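Local coordinates for protein tRNA dimethylallyltransferase (Bacillus halodurans, PDB 3EXA) that probably transfers a dimethylallyl group from dimethylallyl diphosphate onto the adenine at position 37 of tRNAs that read codons beginning with uridine, at residues L23-N28 against D56-H61; H125-F130 against A165-K170; A152-H155 against R161-R164; T285-T290 against H302-G307. All blocks are in the same frame, centred on the assembly; numbering follows the deposited sequence.

Contact 1 of 4, residues L23-N28 against D56-H61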
loop_
_atom_site.group_PDB
_atom_site.type_symbol
_atom_site.label_atom_id
_atom_site.label_comp_id
_atom_site.label_asym_id
_atom_site.label_seq_id
_atom_site.Cartn_x
_atom_site.Cartn_y
_atom_site.Cartn_z
ATOM N N LEU A 23 -22.361 9.852 36.763
ATOM C CA LEU A 23 -23.307 9.308 35.822
ATOM C C LEU A 23 -23.147 7.798 35.756
ATOM O O LEU A 23 -24.125 7.064 35.642
ATOM C CB LEU A 23 -23.077 9.904 34.440
ATOM C CG LEU A 23 -23.660 11.294 34.233
ATOM C CD1 LEU A 23 -23.321 11.777 32.841
ATOM C CD2 LEU A 23 -25.172 11.250 34.423
ATOM N N ALA A 24 -21.908 7.333 35.837
ATOM C CA ALA A 24 -21.630 5.902 35.759
ATOM C C ALA A 24 -22.048 5.147 37.016
ATOM O O ALA A 24 -22.241 3.928 36.984
ATOM C CB ALA A 24 -20.149 5.673 35.481
ATOM N N LYS A 25 -22.189 5.872 38.118
ATOM C CA LYS A 25 -22.592 5.269 39.379
ATOM C C LYS A 25 -24.056 4.852 39.346
ATOM O O LYS A 25 -24.396 3.699 39.618
ATOM C CB LYS A 25 -22.362 6.246 40.531
ATOM C CG LYS A 25 -20.909 6.418 40.921
ATOM C CD LYS A 25 -20.768 7.519 41.951
ATOM C CE LYS A 25 -19.344 7.621 42.463
ATOM N NZ LYS A 25 -18.958 6.413 43.252
ATOM N N ARG A 26 -24.928 5.789 39.007
ATOM C CA ARG A 26 -26.349 5.480 38.958
ATOM C C ARG A 26 -26.765 4.843 37.634
ATOM O O ARG A 26 -27.946 4.601 37.401
ATOM C CB ARG A 26 -27.160 6.750 39.217
ATOM C CG ARG A 26 -26.751 7.907 38.345
ATOM C CD ARG A 26 -26.743 9.221 39.120
ATOM N NE ARG A 26 -28.060 9.828 39.304
ATOM C CZ ARG A 26 -28.236 11.078 39.731
ATOM N NH1 ARG A 26 -29.459 11.583 39.876
ATOM N NH2 ARG A 26 -27.175 11.826 40.007
ATOM N N LEU A 27 -25.794 4.552 36.776
ATOM C CA LEU A 27 -26.087 3.944 35.490
ATOM C C LEU A 27 -25.279 2.664 35.328
ATOM O O LEU A 27 -25.162 2.133 34.225
ATOM C CB LEU A 27 -25.750 4.926 34.369
ATOM C CG LEU A 27 -26.867 5.327 33.390
ATOM C CD1 LEU A 27 -28.108 5.754 34.145
ATOM C CD2 LEU A 27 -26.376 6.459 32.506
ATOM N N ASN A 28 -24.726 2.182 36.440
ATOM C CA ASN A 28 -23.903 0.967 36.481
ATOM C C ASN A 28 -22.993 0.852 35.260
ATOM O O ASN A 28 -23.113 -0.100 34.500
ATOM C CB ASN A 28 -24.812 -0.279 36.576
ATOM C CG ASN A 28 -24.031 -1.573 36.823
ATOM O OD1 ASN A 28 -23.173 -1.640 37.705
ATOM N ND2 ASN A 28 -24.345 -2.609 36.055
ATOM N N ASP A 56 -13.620 7.049 42.261
ATOM C CA ASP A 56 -14.578 6.704 43.291
ATOM C C ASP A 56 -15.246 5.371 42.985
ATOM O O ASP A 56 -16.462 5.294 42.832
ATOM C CB ASP A 56 -15.617 7.822 43.412
ATOM C CG ASP A 56 -16.427 7.738 44.692
ATOM O OD1 ASP A 56 -15.878 7.287 45.720
ATOM O OD2 ASP A 56 -17.611 8.143 44.677
ATOM N N GLY A 57 -14.436 4.319 42.877
ATOM C CA GLY A 57 -14.973 2.993 42.613
ATOM C C GLY A 57 -15.248 2.628 41.165
ATOM O O GLY A 57 -15.135 1.461 40.783
ATOM N N VAL A 58 -15.623 3.613 40.358
ATOM C CA VAL A 58 -15.906 3.346 38.959
ATOM C C VAL A 58 -14.635 2.872 38.279
ATOM O O VAL A 58 -13.580 3.490 38.410
ATOM C CB VAL A 58 -16.411 4.601 38.228
ATOM C CG1 VAL A 58 -16.703 4.264 36.772
ATOM C CG2 VAL A 58 -17.658 5.140 38.913
ATOM N N PRO A 59 -14.710 1.751 37.559
ATOM C CA PRO A 59 -13.536 1.217 36.863
ATOM C C PRO A 59 -13.186 1.985 35.583
ATOM O O PRO A 59 -14.067 2.344 34.792
ATOM C CB PRO A 59 -13.937 -0.227 36.575
ATOM C CG PRO A 59 -15.419 -0.115 36.385
ATOM C CD PRO A 59 -15.827 0.797 37.512
ATOM N N HIS A 60 -11.896 2.238 35.393
ATOM C CA HIS A 60 -11.436 2.953 34.219
ATOM C C HIS A 60 -10.434 2.148 33.403
ATOM O O HIS A 60 -9.557 1.476 33.951
ATOM C CB HIS A 60 -10.829 4.300 34.625
ATOM C CG HIS A 60 -11.829 5.268 35.165
ATOM N ND1 HIS A 60 -11.815 6.612 34.848
ATOM C CD2 HIS A 60 -12.874 5.096 36.010
ATOM C CE1 HIS A 60 -12.803 7.221 35.471
ATOM N NE2 HIS A 60 -13.462 6.320 36.186
ATOM N N HIS A 61 -10.566 2.226 32.083
ATOM C CA HIS A 61 -9.681 1.489 31.194
ATOM C C HIS A 61 -8.831 2.370 30.292
ATOM O O HIS A 61 -9.182 3.517 30.004
ATOM C CB HIS A 61 -10.498 0.549 30.307
ATOM C CG HIS A 61 -11.461 -0.313 31.057
ATOM N ND1 HIS A 61 -12.626 0.176 31.603
ATOM C CD2 HIS A 61 -11.417 -1.627 31.372
ATOM C CE1 HIS A 61 -13.262 -0.800 32.225
ATOM N NE2 HIS A 61 -12.549 -1.904 32.102
#
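Lys-25 NZ meets Asp-56, both residues being exposed, at its backbone oxygen and, less certainly, at its carboxylate. Lys-25 NZ donates to the backbone oxygen Asp-56 O at 2.8 Å, lying in the carbonyl plane with a C=O...N angle of 148°. It also forms a salt bridge with Asp-56 OD2, although that oxygen is crowded in the model, so its position is uncertain. The two side chains cross at about a right angle. The lysine chain runs out straight and bends only at its last torsion (chi4 -67°), which turns NZ back onto the carbonyl. Asp-56 has positive phi just past the short helix 52-55, where the chain turns toward the sheet. The segments belong to a P-loop NTPase fold: Ala-24 and Lys-25 lie near the end of helix 16-25, whose first turn holds Lys-16 and Thr-17 of the predicted ATP site, while 56-61 leads into the edge strand 60-61 of the parallel sheet. Nearer the sheet the contact turns apolar. Val-58 divides its branches between two neighbours, CG1 meeting Ala-24 CB at 3.9 Å and CG2 meeting Lys-25 CG at 4.0 Å. Val-58 also packs on Val-31 of strand 29-33, and Ala-24 on Phe-96 of strand 94-98.

Contact 2 of 4, residues H125-F130 against A165-K170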
loop_
_atom_site.group_PDB
_atom_site.type_symbol
_atom_site.label_atom_id
_atom_site.label_comp_id
_atom_site.label_asym_id
_atom_site.label_seq_id
_atom_site.Cartn_x
_atom_site.Cartn_y
_atom_site.Cartn_z
ATOM N N HIS A 125 -0.007 -5.503 -13.107
ATOM C CA HIS A 125 0.132 -6.596 -14.065
ATOM C C HIS A 125 -0.562 -6.180 -15.367
ATOM O O HIS A 125 -0.069 -6.450 -16.463
ATOM C CB HIS A 125 -0.523 -7.864 -13.511
ATOM C CG HIS A 125 -0.407 -9.057 -14.411
ATOM N ND1 HIS A 125 -1.324 -10.085 -14.402
ATOM C CD2 HIS A 125 0.528 -9.398 -15.333
ATOM C CE1 HIS A 125 -0.964 -11.005 -15.280
ATOM N NE2 HIS A 125 0.158 -10.611 -15.857
ATOM N N GLU A 126 -1.709 -5.517 -15.235
ATOM C CA GLU A 126 -2.481 -5.059 -16.388
ATOM C C GLU A 126 -1.692 -4.065 -17.232
ATOM O O GLU A 126 -1.708 -4.138 -18.458
ATOM C CB GLU A 126 -3.777 -4.409 -15.909
ATOM C CG GLU A 126 -4.648 -3.809 -16.996
ATOM C CD GLU A 126 -5.895 -3.161 -16.420
ATOM O OE1 GLU A 126 -6.622 -3.846 -15.663
ATOM O OE2 GLU A 126 -6.148 -1.972 -16.724
ATOM N N LEU A 127 -1.010 -3.133 -16.572
ATOM C CA LEU A 127 -0.225 -2.137 -17.285
ATOM C C LEU A 127 0.976 -2.760 -17.989
ATOM O O LEU A 127 1.301 -2.391 -19.119
ATOM C CB LEU A 127 0.261 -1.045 -16.336
ATOM C CG LEU A 127 -0.848 -0.221 -15.685
ATOM C CD1 LEU A 127 -0.236 0.768 -14.715
ATOM C CD2 LEU A 127 -1.653 0.489 -16.758
ATOM N N GLU A 128 1.638 -3.706 -17.333
ATOM C CA GLU A 128 2.795 -4.336 -17.941
ATOM C C GLU A 128 2.362 -5.070 -19.202
ATOM O O GLU A 128 3.009 -4.956 -20.244
ATOM C CB GLU A 128 3.474 -5.270 -16.933
ATOM C CG GLU A 128 4.035 -4.483 -15.739
ATOM C CD GLU A 128 4.581 -5.354 -14.627
ATOM O OE1 GLU A 128 3.942 -6.376 -14.293
ATOM O OE2 GLU A 128 5.639 -5.002 -14.062
ATOM N N ALA A 129 1.248 -5.791 -19.113
ATOM C CA ALA A 129 0.715 -6.528 -20.250
ATOM C C ALA A 129 0.333 -5.544 -21.352
ATOM O O ALA A 129 0.462 -5.831 -22.543
ATOM C CB ALA A 129 -0.510 -7.332 -19.822
ATOM N N PHE A 130 -0.127 -4.371 -20.945
ATOM C CA PHE A 130 -0.525 -3.347 -21.891
ATOM C C PHE A 130 0.679 -2.808 -22.652
ATOM O O PHE A 130 0.659 -2.701 -23.883
ATOM C CB PHE A 130 -1.198 -2.197 -21.152
ATOM C CG PHE A 130 -1.740 -1.137 -22.052
ATOM C CD1 PHE A 130 -3.066 -1.170 -22.461
ATOM C CD2 PHE A 130 -0.914 -0.122 -22.527
ATOM C CE1 PHE A 130 -3.566 -0.208 -23.329
ATOM C CE2 PHE A 130 -1.408 0.848 -23.400
ATOM C CZ PHE A 130 -2.735 0.805 -23.802
ATOM N N ALA A 165 3.238 6.213 -12.375
ATOM C CA ALA A 165 2.286 7.322 -12.397
ATOM C C ALA A 165 0.844 6.839 -12.486
ATOM O O ALA A 165 -0.037 7.365 -11.809
ATOM C CB ALA A 165 2.592 8.246 -13.568
ATOM N N LEU A 166 0.602 5.841 -13.326
ATOM C CA LEU A 166 -0.745 5.322 -13.490
ATOM C C LEU A 166 -1.226 4.574 -12.244
ATOM O O LEU A 166 -2.422 4.549 -11.959
ATOM C CB LEU A 166 -0.818 4.404 -14.719
ATOM C CG LEU A 166 -0.454 5.030 -16.084
ATOM C CD1 LEU A 166 -0.195 3.935 -17.117
ATOM C CD2 LEU A 166 -1.571 5.947 -16.547
ATOM N N GLU A 167 -0.308 3.967 -11.493
ATOM C CA GLU A 167 -0.720 3.239 -10.297
ATOM C C GLU A 167 -1.089 4.223 -9.195
ATOM O O GLU A 167 -2.063 4.022 -8.472
ATOM C CB GLU A 167 0.393 2.314 -9.780
ATOM C CG GLU A 167 0.887 1.238 -10.744
ATOM C CD GLU A 167 1.839 0.250 -10.070
ATOM O OE1 GLU A 167 1.357 -0.654 -9.360
ATOM O OE2 GLU A 167 3.069 0.382 -10.230
ATOM N N ILE A 168 -0.295 5.282 -9.067
ATOM C CA ILE A 168 -0.545 6.295 -8.053
ATOM C C ILE A 168 -1.905 6.949 -8.280
ATOM O O ILE A 168 -2.644 7.211 -7.328
ATOM C CB ILE A 168 0.548 7.377 -8.063
ATOM C CG1 ILE A 168 1.858 6.788 -7.514
ATOM C CG2 ILE A 168 0.098 8.579 -7.247
ATOM C CD1 ILE A 168 3.029 7.773 -7.455
ATOM N N ILE A 169 -2.237 7.193 -9.546
ATOM C CA ILE A 169 -3.508 7.817 -9.918
ATOM C C ILE A 169 -4.674 6.902 -9.565
ATOM O O ILE A 169 -5.670 7.342 -8.978
ATOM C CB ILE A 169 -3.535 8.154 -11.437
ATOM C CG1 ILE A 169 -2.522 9.271 -11.726
ATOM C CG2 ILE A 169 -4.947 8.557 -11.871
ATOM C CD1 ILE A 169 -2.305 9.588 -13.203
ATOM N N LYS A 170 -4.540 5.627 -9.917
ATOM C CA LYS A 170 -5.567 4.632 -9.628
ATOM C C LYS A 170 -5.818 4.556 -8.119
ATOM O O LYS A 170 -6.892 4.153 -7.686
ATOM C CB LYS A 170 -5.137 3.256 -10.148
ATOM C CG LYS A 170 -6.188 2.158 -9.967
ATOM C CD LYS A 170 -5.567 0.855 -9.450
ATOM C CE LYS A 170 -5.003 1.015 -8.033
ATOM N NZ LYS A 170 -4.172 -0.149 -7.597
#
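Leu-127 meets Leu-166 and Glu-167 across two helices, and it carries the whole contact from the side of 125-130. Two residues earlier, at the start of the segment, His-125 O accepts the helical bond from Ala-129 N at 3.0 Å. Leu-127 then points its CB at helix 159-171, with CG anti to its own carbonyl carbon (chi1 -63°), and both methyls reach the partner. CD1 lies on Leu-166 CB at 3.7 Å and also approaches Leu-166 CD1 at 4.0 Å. The other methyl, CD2, touches the same Leu-166 CD1 at 3.8 Å, which puts that methyl against both branch ends of Leu-127. The two leucines cross obliquely. Glu-167 adds an aliphatic touch, its CG lying 4.2 Å from Leu-127 CD1, while its carboxylate makes a long, weak ion pair with Arg-124. No hydrogen bond joins the two segments. Next to Leu-127, Glu-128 forms a salt bridge with Arg-160. The pair belongs to a small helical region set off from the nucleotide-binding sheet. Leu-166 also packs on Leu-139 and Leu-143 of helix 136-144, so three helices meet at this residue, and the second subunit lies alongside, its Ile-117 touching Glu-167 and its Val-74 touching Glu-128.

Contact 3 of 4, residues A152-H155 against R161-R164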
loop_
_atom_site.group_PDB
_atom_site.type_symbol
_atom_site.label_atom_id
_atom_site.label_comp_id
_atom_site.label_asym_id
_atom_site.label_seq_id
_atom_site.Cartn_x
_atom_site.Cartn_y
_atom_site.Cartn_z
ATOM N N ALA A 152 3.838 14.795 -20.101
ATOM C CA ALA A 152 4.855 15.630 -20.733
ATOM C C ALA A 152 6.090 15.761 -19.853
ATOM O O ALA A 152 7.106 16.306 -20.278
ATOM C CB ALA A 152 4.288 17.006 -21.030
ATOM N N ALA A 153 5.995 15.254 -18.628
ATOM C CA ALA A 153 7.098 15.329 -17.686
ATOM C C ALA A 153 7.949 14.064 -17.656
ATOM O O ALA A 153 8.942 13.996 -16.931
ATOM C CB ALA A 153 6.554 15.621 -16.299
ATOM N N ILE A 154 7.573 13.066 -18.449
ATOM C CA ILE A 154 8.310 11.804 -18.485
ATOM C C ILE A 154 8.496 11.293 -19.912
ATOM O O ILE A 154 7.530 11.204 -20.668
ATOM C CB ILE A 154 7.566 10.714 -17.693
ATOM C CG1 ILE A 154 7.257 11.210 -16.279
ATOM C CG2 ILE A 154 8.400 9.445 -17.648
ATOM C CD1 ILE A 154 6.198 10.386 -15.572
ATOM N N HIS A 155 9.735 10.956 -20.271
ATOM C CA HIS A 155 10.040 10.435 -21.608
ATOM C C HIS A 155 9.265 9.140 -21.795
ATOM O O HIS A 155 9.289 8.264 -20.936
ATOM C CB HIS A 155 11.531 10.131 -21.745
ATOM C CG HIS A 155 12.001 10.002 -23.162
ATOM N ND1 HIS A 155 13.049 9.182 -23.526
ATOM C CD2 HIS A 155 11.625 10.649 -24.293
ATOM C CE1 HIS A 155 13.300 9.331 -24.815
ATOM N NE2 HIS A 155 12.450 10.217 -25.303
ATOM N N ARG A 161 8.557 4.455 -15.110
ATOM C CA ARG A 161 8.088 5.648 -14.421
ATOM C C ARG A 161 6.654 5.992 -14.841
ATOM O O ARG A 161 5.922 6.641 -14.098
ATOM C CB ARG A 161 9.034 6.814 -14.714
ATOM C CG ARG A 161 8.746 8.083 -13.934
ATOM C CD ARG A 161 9.844 9.115 -14.172
ATOM N NE ARG A 161 9.528 10.419 -13.589
ATOM C CZ ARG A 161 10.358 11.459 -13.591
ATOM N NH1 ARG A 161 11.560 11.354 -14.146
ATOM N NH2 ARG A 161 9.984 12.607 -13.041
ATOM N N VAL A 162 6.254 5.551 -16.031
ATOM C CA VAL A 162 4.900 5.800 -16.507
ATOM C C VAL A 162 3.954 4.840 -15.796
ATOM O O VAL A 162 2.847 5.210 -15.423
ATOM C CB VAL A 162 4.801 5.606 -18.033
ATOM C CG1 VAL A 162 3.342 5.636 -18.485
ATOM C CG2 VAL A 162 5.591 6.702 -18.733
ATOM N N ILE A 163 4.384 3.605 -15.597
ATOM C CA ILE A 163 3.532 2.655 -14.894
ATOM C C ILE A 163 3.308 3.146 -13.463
ATOM O O ILE A 163 2.217 3.027 -12.916
ATOM C CB ILE A 163 4.171 1.252 -14.855
ATOM C CG1 ILE A 163 4.035 0.598 -16.232
ATOM C CG2 ILE A 163 3.518 0.403 -13.764
ATOM C CD1 ILE A 163 4.671 -0.748 -16.339
ATOM N N ARG A 164 4.358 3.691 -12.862
ATOM C CA ARG A 164 4.283 4.201 -11.500
ATOM C C ARG A 164 3.231 5.306 -11.404
ATOM O O ARG A 164 2.430 5.335 -10.472
ATOM C CB ARG A 164 5.656 4.733 -11.087
ATOM C CG ARG A 164 5.657 5.638 -9.868
ATOM C CD ARG A 164 5.308 4.892 -8.592
ATOM N NE ARG A 164 6.360 5.031 -7.586
ATOM C CZ ARG A 164 6.823 6.194 -7.133
ATOM N NH1 ARG A 164 6.333 7.340 -7.591
ATOM N NH2 ARG A 164 7.785 6.212 -6.221
#
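Ile-154 lies against the extended side chain of Arg-161, whose atoms meet it one after another. At the root, Arg-161 CB is 4.0 Å from Ile-154 CG2. The next carbon, CG, sits at 3.8 Å from Ile-154 CD1, and CD lies 3.8 Å from Ile-154 CG2, having CG1 almost as near. At NE the nearest neighbour is Ile-154 CG1, 3.6 Å away. The guanidinium follows: CG1 lies over one of its faces, and Ala-153 O stands 4.2 Å above the same plane, displaced from the middle of the group and too far for a hydrogen bond. This sequence of touches arises because CG of Arg-161 is anti to the backbone N (chi1 -174°) and the chain stays straight beyond it, drawing the methylenes across the isoleucine. The contact folds the loop that follows helix 148-151 back onto the first half of helix 159-171, in the helical part of the protein that lies away from the nucleotide-binding sheet, and Arg-161 falls in the run 160-164 thought by similarity to interact with substrate tRNA. An alanine in place of Ile-154 would strip away CG1, CG2 and CD1 together, and the arginine chain is likely to lose the isoleucine surface it lies on, its guanidinium being freer to turn. On the buried flank, Ile-154 CG2 also reaches Val-162 CG2 at 4.1 Å. Val-162 continues inward onto Leu-139 and His-140 of helix 136-144, and His-140 NE2 is hydrogen-bonded to the backbone oxygen of Ile-154.

Contact 4 of 4, residues T285-T290 against H302-G307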
loop_
_atom_site.group_PDB
_atom_site.type_symbol
_atom_site.label_atom_id
_atom_site.label_comp_id
_atom_site.label_asym_id
_atom_site.label_seq_id
_atom_site.Cartn_x
_atom_site.Cartn_y
_atom_site.Cartn_z
ATOM N N THR A 285 -25.594 16.666 22.392
ATOM C CA THR A 285 -26.422 17.486 23.260
ATOM C C THR A 285 -25.512 18.187 24.269
ATOM O O THR A 285 -24.790 17.542 25.028
ATOM C CB THR A 285 -27.452 16.591 23.953
ATOM O OG1 THR A 285 -28.144 15.838 22.946
ATOM C CG2 THR A 285 -28.458 17.418 24.744
ATOM N N TRP A 286 -25.528 19.513 24.266
ATOM C CA TRP A 286 -24.654 20.231 25.168
ATOM C C TRP A 286 -25.274 20.646 26.487
ATOM O O TRP A 286 -26.491 20.753 26.631
ATOM C CB TRP A 286 -24.063 21.456 24.471
ATOM C CG TRP A 286 -23.153 21.114 23.327
ATOM C CD1 TRP A 286 -23.516 20.869 22.029
ATOM C CD2 TRP A 286 -21.729 20.968 23.379
ATOM N NE1 TRP A 286 -22.406 20.588 21.275
ATOM C CE2 TRP A 286 -21.294 20.643 22.076
ATOM C CE3 TRP A 286 -20.775 21.089 24.400
ATOM C CZ2 TRP A 286 -19.945 20.427 21.767
ATOM C CZ3 TRP A 286 -19.430 20.874 24.091
ATOM C CH2 TRP A 286 -19.032 20.551 22.785
ATOM N N PHE A 287 -24.407 20.854 27.462
ATOM C CA PHE A 287 -24.834 21.277 28.768
ATOM C C PHE A 287 -23.847 22.304 29.251
ATOM O O PHE A 287 -22.632 22.122 29.132
ATOM C CB PHE A 287 -24.888 20.097 29.732
ATOM C CG PHE A 287 -26.038 19.158 29.483
ATOM C CD1 PHE A 287 -25.949 18.153 28.521
ATOM C CD2 PHE A 287 -27.215 19.275 30.224
ATOM C CE1 PHE A 287 -27.011 17.275 28.306
ATOM C CE2 PHE A 287 -28.279 18.405 30.015
ATOM C CZ PHE A 287 -28.180 17.403 29.054
ATOM N N ASP A 288 -24.375 23.399 29.781
ATOM C CA ASP A 288 -23.543 24.477 30.289
ATOM C C ASP A 288 -23.219 24.207 31.753
ATOM O O ASP A 288 -24.114 24.042 32.576
ATOM C CB ASP A 288 -24.283 25.804 30.143
ATOM C CG ASP A 288 -23.374 26.999 30.324
ATOM O OD1 ASP A 288 -23.788 28.100 29.909
ATOM O OD2 ASP A 288 -22.258 26.842 30.883
HETATM N N MSE A 289 -21.929 24.164 32.064
HETATM C CA MSE A 289 -21.475 23.903 33.420
HETATM C C MSE A 289 -21.014 25.172 34.117
HETATM O O MSE A 289 -20.417 25.110 35.190
HETATM C CB MSE A 289 -20.322 22.894 33.402
HETATM C CG MSE A 289 -20.643 21.606 32.660
HETATM SE SE MSE A 289 -22.256 20.770 33.317
HETATM C CE MSE A 289 -21.436 19.650 34.684
ATOM N N THR A 290 -21.279 26.318 33.500
ATOM C CA THR A 290 -20.874 27.600 34.065
ATOM C C THR A 290 -21.352 27.809 35.499
ATOM O O THR A 290 -22.521 28.135 35.734
ATOM C CB THR A 290 -21.395 28.766 33.232
ATOM O OG1 THR A 290 -20.881 28.663 31.904
ATOM C CG2 THR A 290 -20.950 30.088 33.843
ATOM N N HIS A 302 -28.545 13.037 33.674
ATOM C CA HIS A 302 -28.845 11.622 33.826
ATOM C C HIS A 302 -30.214 11.305 33.252
ATOM O O HIS A 302 -30.409 10.278 32.597
ATOM C CB HIS A 302 -28.825 11.213 35.289
ATOM C CG HIS A 302 -29.469 9.883 35.546
ATOM N ND1 HIS A 302 -30.830 9.730 35.680
ATOM C CD2 HIS A 302 -28.933 8.642 35.655
ATOM C CE1 HIS A 302 -31.111 8.447 35.866
ATOM N NE2 HIS A 302 -29.981 7.770 35.854
ATOM N N ASN A 303 -31.168 12.179 33.523
ATOM C CA ASN A 303 -32.496 11.971 33.006
ATOM C C ASN A 303 -32.439 11.925 31.486
ATOM O O ASN A 303 -32.961 10.994 30.877
ATOM C CB ASN A 303 -33.432 13.084 33.473
ATOM C CG ASN A 303 -34.822 12.925 32.920
ATOM O OD1 ASN A 303 -35.208 13.604 31.968
ATOM N ND2 ASN A 303 -35.586 12.003 33.499
ATOM N N PHE A 304 -31.781 12.908 30.873
ATOM C CA PHE A 304 -31.681 12.942 29.415
ATOM C C PHE A 304 -30.993 11.717 28.812
ATOM O O PHE A 304 -31.472 11.141 27.834
ATOM C CB PHE A 304 -30.949 14.193 28.940
ATOM C CG PHE A 304 -30.657 14.176 27.476
ATOM C CD1 PHE A 304 -29.467 13.626 26.993
ATOM C CD2 PHE A 304 -31.587 14.668 26.568
ATOM C CE1 PHE A 304 -29.202 13.554 25.612
ATOM C CE2 PHE A 304 -31.342 14.604 25.187
ATOM C CZ PHE A 304 -30.136 14.044 24.710
ATOM N N ILE A 305 -29.861 11.338 29.395
ATOM C CA ILE A 305 -29.104 10.186 28.938
ATOM C C ILE A 305 -29.909 8.905 29.107
ATOM O O ILE A 305 -30.133 8.172 28.143
ATOM C CB ILE A 305 -27.777 10.066 29.715
ATOM C CG1 ILE A 305 -26.827 11.181 29.281
ATOM C CG2 ILE A 305 -27.153 8.708 29.486
ATOM C CD1 ILE A 305 -25.493 11.172 30.011
ATOM N N ALA A 306 -30.349 8.644 30.332
ATOM C CA ALA A 306 -31.140 7.454 30.624
ATOM C C ALA A 306 -32.353 7.361 29.701
ATOM O O ALA A 306 -32.667 6.285 29.192
ATOM C CB ALA A 306 -31.597 7.463 32.091
ATOM N N GLY A 307 -33.028 8.489 29.480
ATOM C CA GLY A 307 -34.192 8.496 28.609
ATOM C C GLY A 307 -33.869 8.174 27.160
ATOM O O GLY A 307 -34.451 7.251 26.589
#
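Phe-304 sets its CG anti to the backbone N (chi1 172°), swinging its ring from helix 294-317 toward Thr-285, while Thr-285 has CG2 anti to its own N and OG1 anti to its carbonyl carbon (chi1 -53°), which presents both branches to that ring. The helix here packs on the edge strand 284-288 of the parallel sheet in a P-loop NTPase-like fold. The two side chains come from opposite directions. Thr-285 CG2 sits over one face of the phenyl as a CH-pi contact, 4.1 Å from the ring centroid and 22° off the normal. The hydroxyl is near the ring's far end, Thr-285 OG1 lying 3.2 Å from Phe-304 CZ. Further along the strand, Phe-287 reaches the base of the same side chain: its edge meets Phe-304 CB near the plane of its own ring, CZ to CB 4.2 Å. Phe-304 also touches Val-193 of the neighbouring strand 191-198, and Phe-287 packs on Glu-300 and Ile-301 of the helix. A serine in place of Phe-304 would probably open a gap beside Thr-285, whose methyl would lose the ring face on which it rests. Past the strand's end the segment is closed by an Asx turn, in which Asp-288 OD2 takes two bonds from one residue: Thr-290 OG1 at 2.5 Å on its syn side, and Thr-290 N at 2.8 Å from above the carboxylate plane.

Overall arrangement
The four contacts form two distant groups on opposite sides of the chain's centre. Contacts 1 and 4 belong to the sheet-bearing part, their centres about 17 Å apart, and touch where Leu-23 and Leu-27 meet His-302 and Ile-305; their strands, 60-61 and 284-288, are the outer ones of the same sheet. Contacts 2 and 3, with centres about 11 Å apart, share helix 159-171, and Ile-163 bridges them by packing on Leu-127 and Glu-128. Contact 2 is buried and made by aliphatic carbons alone, whereas contacts 1, 3 and 4 are partly buried. Among these, contact 1 combines an exposed lysine-aspartate grip with valine-alanine packing, contact 3 lays hydrocarbon under a guanidinium, and contact 4 relies on aromatic packing.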